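Local coordinates for uncharacterized conserved protein (Sinorhizobium meliloti, PDB 4EZB), which is of unknown function but may be an oxidoreductase, with a Rossmann-like domain consistent with dinucleotide binding and an all-helical C-terminal region, at residues I27-F32 against S38-L43; V147-P152 against E156-L161. All blocks are in the same frame, centred on the assembly; numbering follows the deposited sequence.

Contact 1. Residues I27-F32 against S38-L43; sequences IAFIGF and SIAGGL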
loop_
_atom_site.group_PDB
_atom_site.type_symbol
_atom_site.label_atom_id
_atom_site.label_comp_id
_atom_site.label_asym_id
_atom_site.label_seq_id
_atom_site.Cartn_x
_atom_site.Cartn_y
_atom_site.Cartn_z
ATOM N N ILE A 27 -8.184 0.630 -41.923
ATOM C CA ILE A 27 -7.533 1.197 -40.747
ATOM C C ILE A 27 -6.376 2.095 -41.164
ATOM O O ILE A 27 -5.546 1.678 -41.978
ATOM C CB ILE A 27 -6.989 0.080 -39.836
ATOM C CG1 ILE A 27 -8.127 -0.876 -39.443
ATOM C CG2 ILE A 27 -6.299 0.663 -38.608
ATOM C CD1 ILE A 27 -7.668 -2.259 -39.025
ATOM N N ALA A 28 -6.327 3.315 -40.613
ATOM C CA ALA A 28 -5.182 4.208 -40.810
ATOM C C ALA A 28 -4.469 4.478 -39.503
ATOM O O ALA A 28 -5.085 4.912 -38.553
ATOM C CB ALA A 28 -5.613 5.523 -41.453
ATOM N N PHE A 29 -3.171 4.203 -39.453
ATOM C CA PHE A 29 -2.358 4.586 -38.298
ATOM C C PHE A 29 -1.956 6.050 -38.440
ATOM O O PHE A 29 -1.706 6.532 -39.548
ATOM C CB PHE A 29 -1.110 3.724 -38.196
ATOM C CG PHE A 29 -1.390 2.263 -37.956
ATOM C CD1 PHE A 29 -1.642 1.405 -39.020
ATOM C CD2 PHE A 29 -1.377 1.736 -36.670
ATOM C CE1 PHE A 29 -1.903 0.051 -38.799
ATOM C CE2 PHE A 29 -1.631 0.386 -36.439
ATOM C CZ PHE A 29 -1.892 -0.458 -37.509
ATOM N N ILE A 30 -1.935 6.774 -37.327
ATOM C CA ILE A 30 -1.222 8.041 -37.293
ATOM C C ILE A 30 -0.055 7.842 -36.359
ATOM O O ILE A 30 -0.237 7.592 -35.171
ATOM C CB ILE A 30 -2.078 9.255 -36.897
ATOM C CG1 ILE A 30 -3.150 9.484 -37.962
ATOM C CG2 ILE A 30 -1.166 10.491 -36.790
ATOM C CD1 ILE A 30 -4.168 10.563 -37.654
ATOM N N GLY A 31 1.139 7.925 -36.931
ATOM C CA GLY A 31 2.355 7.480 -36.276
ATOM C C GLY A 31 2.653 6.117 -36.861
ATOM O O GLY A 31 1.773 5.258 -36.912
ATOM N N PHE A 32 3.876 5.937 -37.350
ATOM C CA PHE A 32 4.341 4.636 -37.791
ATOM C C PHE A 32 5.668 4.255 -37.129
ATOM O O PHE A 32 6.656 3.954 -37.798
ATOM C CB PHE A 32 4.419 4.549 -39.319
ATOM C CG PHE A 32 4.272 3.144 -39.841
ATOM C CD1 PHE A 32 3.229 2.329 -39.399
ATOM C CD2 PHE A 32 5.172 2.627 -40.772
ATOM C CE1 PHE A 32 3.082 1.033 -39.870
ATOM C CE2 PHE A 32 5.030 1.328 -41.247
ATOM C CZ PHE A 32 3.986 0.529 -40.790
ATOM N N SER A 38 4.621 -3.151 -35.218
ATOM C CA SER A 38 4.242 -4.464 -34.683
ATOM C C SER A 38 2.737 -4.743 -34.770
ATOM O O SER A 38 2.346 -5.837 -35.160
ATOM C CB SER A 38 4.726 -4.634 -33.250
ATOM O OG SER A 38 4.573 -3.425 -32.538
ATOM N N ILE A 39 1.893 -3.764 -34.429
ATOM C CA ILE A 39 0.448 -3.956 -34.599
ATOM C C ILE A 39 0.115 -4.240 -36.065
ATOM O O ILE A 39 -0.538 -5.242 -36.376
ATOM C CB ILE A 39 -0.407 -2.782 -34.059
ATOM C CG1 ILE A 39 -0.432 -2.813 -32.529
ATOM C CG2 ILE A 39 -1.835 -2.870 -34.592
ATOM C CD1 ILE A 39 -0.928 -1.530 -31.890
ATOM N N ALA A 40 0.575 -3.368 -36.959
ATOM C CA ALA A 40 0.303 -3.523 -38.394
ATOM C C ALA A 40 0.965 -4.783 -38.929
ATOM O O ALA A 40 0.481 -5.391 -39.886
ATOM C CB ALA A 40 0.777 -2.307 -39.169
ATOM N N GLY A 41 2.070 -5.163 -38.288
ATOM C CA GLY A 41 2.753 -6.429 -38.565
ATOM C C GLY A 41 1.821 -7.624 -38.502
ATOM O O GLY A 41 1.594 -8.291 -39.515
ATOM N N GLY A 42 1.263 -7.866 -37.314
ATOM C CA GLY A 42 0.343 -8.987 -37.073
ATOM C C GLY A 42 -0.960 -8.972 -37.861
ATOM O O GLY A 42 -1.620 -10.000 -37.995
ATOM N N LEU A 43 -1.333 -7.812 -38.384
ATOM C CA LEU A 43 -2.545 -7.677 -39.192
ATOM C C LEU A 43 -2.261 -7.828 -40.683
ATOM O O LEU A 43 -3.133 -8.261 -41.445
ATOM C CB LEU A 43 -3.175 -6.299 -38.961
ATOM C CG LEU A 43 -4.378 -6.060 -38.043
ATOM C CD1 LEU A 43 -4.112 -6.528 -36.626
ATOM C CD2 LEU A 43 -4.709 -4.575 -38.059
#
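F29, I27 and F32 meet I39, A40 and L43 in a buried, wholly apolar contact between strand 26-30 (first in chain order) with its following loop and helix 34-44. The F29 ring carries most of it. Its far end reaches the helix at two points: CE1 lies 3.6 Å from A40 CB, which approaches obliquely, while CE2 is met at the ring edge, in plane, by I39 CG2 at 3.7 Å. With CG anti to the carbonyl carbon (chi1 -64°), the ring is directed at the helix. The axes of 27-30 and 38-43 run nearly antiparallel, at 160°, and approach to 10.8 Å, in the beta-alpha-beta unit completed by strand 50-54. G31 opens a GxGxxA sequence that runs through the turn into the start of the helix, consistent with a Rossmann-type dinucleotide-binding site. A leucine in place of F29 would probably leave I39 CG2 and A40 CB without the far ring end they touch and open a gap between strand and helix. A40 CB also meets the edge of the F32 ring, 4.1 Å from CE1. Nearer the helix C-terminus, I27 CD1 touches L43 CD2 at 3.9 Å, the side chains crossing at about a right angle.

Contact 2. Residues V147-P152 against E156-L161; sequences VMARVP and EKVPIL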
loop_
_atom_site.group_PDB
_atom_site.type_symbol
_atom_site.label_atom_id
_atom_site.label_comp_id
_atom_site.label_asym_id
_atom_site.label_seq_id
_atom_site.Cartn_x
_atom_site.Cartn_y
_atom_site.Cartn_z
ATOM N N VAL A 147 -3.413 1.300 -23.904
ATOM C CA VAL A 147 -2.659 0.095 -24.212
ATOM C C VAL A 147 -2.110 -0.428 -22.901
ATOM O O VAL A 147 -1.525 0.334 -22.142
ATOM C CB VAL A 147 -1.560 0.396 -25.217
ATOM C CG1 VAL A 147 -0.839 -0.888 -25.634
ATOM C CG2 VAL A 147 -2.172 1.121 -26.422
HETATM N N MSE A 148 -2.342 -1.716 -22.627
HETATM C CA MSE A 148 -2.140 -2.261 -21.273
HETATM C C MSE A 148 -0.831 -2.976 -21.071
HETATM O O MSE A 148 -0.499 -3.378 -19.951
HETATM C CB MSE A 148 -3.254 -3.250 -20.902
HETATM C CG MSE A 148 -4.624 -2.585 -20.805
HETATM SE SE MSE A 148 -4.547 -1.012 -19.604
HETATM C CE MSE A 148 -3.968 -1.956 -17.965
ATOM N N ALA A 149 -0.088 -3.168 -22.147
ATOM C CA ALA A 149 1.208 -3.825 -22.078
ATOM C C ALA A 149 2.103 -3.230 -23.145
ATOM O O ALA A 149 1.623 -2.537 -24.042
ATOM C CB ALA A 149 1.045 -5.328 -22.304
ATOM N N ARG A 150 3.398 -3.518 -23.072
ATOM C CA ARG A 150 4.292 -3.180 -24.171
ATOM C C ARG A 150 3.880 -3.963 -25.418
ATOM O O ARG A 150 3.392 -5.092 -25.327
ATOM C CB ARG A 150 5.753 -3.420 -23.789
ATOM C CG ARG A 150 6.270 -2.461 -22.718
ATOM C CD ARG A 150 7.768 -2.201 -22.839
ATOM N NE ARG A 150 8.573 -3.396 -22.568
ATOM C CZ ARG A 150 9.121 -4.175 -23.501
ATOM N NH1 ARG A 150 8.966 -3.903 -24.795
ATOM N NH2 ARG A 150 9.829 -5.236 -23.137
ATOM N N VAL A 151 4.050 -3.337 -26.580
ATOM C CA VAL A 151 3.459 -3.834 -27.830
ATOM C C VAL A 151 4.293 -4.923 -28.535
ATOM O O VAL A 151 3.723 -5.953 -28.943
ATOM C CB VAL A 151 3.083 -2.672 -28.786
ATOM C CG1 VAL A 151 2.306 -3.197 -29.978
ATOM C CG2 VAL A 151 2.258 -1.625 -28.048
ATOM N N PRO A 152 5.635 -4.708 -28.673
ATOM C CA PRO A 152 6.515 -5.724 -29.262
ATOM C C PRO A 152 6.216 -7.191 -28.867
ATOM O O PRO A 152 6.023 -8.012 -29.761
ATOM C CB PRO A 152 7.913 -5.278 -28.807
ATOM C CG PRO A 152 7.819 -3.794 -28.769
ATOM C CD PRO A 152 6.389 -3.458 -28.400
ATOM N N GLU A 156 -0.469 -7.322 -32.470
ATOM C CA GLU A 156 -1.872 -6.903 -32.599
ATOM C C GLU A 156 -2.836 -7.443 -31.516
ATOM O O GLU A 156 -4.030 -7.100 -31.506
ATOM C CB GLU A 156 -2.395 -7.265 -33.990
ATOM C CG GLU A 156 -2.887 -8.697 -34.129
ATOM C CD GLU A 156 -1.781 -9.709 -34.371
ATOM O OE1 GLU A 156 -0.680 -9.583 -33.795
ATOM O OE2 GLU A 156 -2.032 -10.660 -35.131
ATOM N N LYS A 157 -2.316 -8.281 -30.623
ATOM C CA LYS A 157 -3.120 -8.888 -29.572
ATOM C C LYS A 157 -2.766 -8.301 -28.213
ATOM O O LYS A 157 -3.201 -8.786 -27.164
ATOM C CB LYS A 157 -2.934 -10.405 -29.580
ATOM C CG LYS A 157 -3.228 -11.025 -30.934
ATOM C CD LYS A 157 -3.735 -12.444 -30.784
ATOM C CE LYS A 157 -3.911 -13.101 -32.140
ATOM N NZ LYS A 157 -4.834 -12.365 -33.048
ATOM N N VAL A 158 -1.951 -7.258 -28.244
ATOM C CA VAL A 158 -1.700 -6.431 -27.078
ATOM C C VAL A 158 -3.058 -6.030 -26.479
ATOM O O VAL A 158 -4.002 -5.659 -27.234
ATOM C CB VAL A 158 -0.824 -5.213 -27.481
ATOM C CG1 VAL A 158 -1.554 -4.268 -28.444
ATOM C CG2 VAL A 158 -0.276 -4.475 -26.271
ATOM N N PRO A 159 -3.195 -6.175 -25.145
ATOM C CA PRO A 159 -4.448 -5.778 -24.486
ATOM C C PRO A 159 -4.662 -4.262 -24.597
ATOM O O PRO A 159 -3.801 -3.465 -24.184
ATOM C CB PRO A 159 -4.243 -6.206 -23.021
ATOM C CG PRO A 159 -2.752 -6.356 -22.851
ATOM C CD PRO A 159 -2.232 -6.787 -24.202
ATOM N N ILE A 160 -5.788 -3.886 -25.206
ATOM C CA ILE A 160 -6.213 -2.482 -25.275
ATOM C C ILE A 160 -7.560 -2.328 -24.567
ATOM O O ILE A 160 -8.465 -3.122 -24.783
ATOM C CB ILE A 160 -6.263 -1.985 -26.737
ATOM C CG1 ILE A 160 -4.842 -1.937 -27.303
ATOM C CG2 ILE A 160 -6.914 -0.606 -26.825
ATOM C CD1 ILE A 160 -4.723 -1.760 -28.808
ATOM N N LEU A 161 -7.665 -1.340 -23.673
ATOM C CA LEU A 161 -8.957 -0.939 -23.141
ATOM C C LEU A 161 -9.510 0.236 -23.957
ATOM O O LEU A 161 -8.759 1.145 -24.322
ATOM C CB LEU A 161 -8.824 -0.565 -21.667
ATOM C CG LEU A 161 -8.315 -1.686 -20.708
ATOM C CD1 LEU A 161 -8.388 -1.258 -19.246
ATOM C CD2 LEU A 161 -9.054 -3.013 -20.898
#
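V147 and I160 form an antiparallel, non-hydrogen-bonded pair, their CA atoms 4.5 Å apart, at the start of the eleven-residue connection between strands 141-147 and 159-163, the antiparallel neighbours in this mostly parallel sheet. One backbone hydrogen bond ties the segments: M148 N donates to P159 O at 2.8 Å, with an N-H...O angle of 156°.

The rest is van der Waals packing, mostly between apolar side chains. V158 CG2 is turned into the curve of 147-151, where it lies 3.7 Å from V147 CG1 and 3.5 Å from A149 O; V151 CG2 is a looser neighbour. This inward methyl is the one anti to the backbone N, chi1 of 65° leaving CG1 in the crowded position between N and the carbonyl carbon. The V147 and I160 side chains run alongside each other on one face of the sheet, CG2 nearest CG1 at 4.2 Å. The P159 ring packs by its CG against M148 CB at 3.7 Å and more loosely against A149 CB. Selenomethionine M148 bends at chi2 and chi3, which carries SE past L161, 3.9 Å from CD1, while its CG lies 3.8 Å from L161 CG.

Strand 180-185 borders 159-163 on its other side, I160 bonding through its backbone to N180 and E182. Helix 190-218 packs on M148 and L161, and its K195 NZ donates to V147 O; V151 rests against A35, S38 and I39 of helix 34-44.

Contact 1 closes along the chain before contact 2 opens, yet their centres lie only about 13 Å apart and both belong to the same mixed sheet, contact 1 through strand 26-30 and contact 2 through strands 141-147 and 159-163. Helix 34-44 joins them: while one side of it packs on its own strand, S38 OG lies 3.4 Å from V151 CG1, and I39 O is 3.6 Å from E156 CB. The 147-161 connection thus lies against the helix of the first beta-alpha-beta unit. The V151 side chain also comes close to the residues that define the GxGxxA pattern but does not touch them, consistent with contact 2 bordering a dinucleotide site, if the pattern marks one.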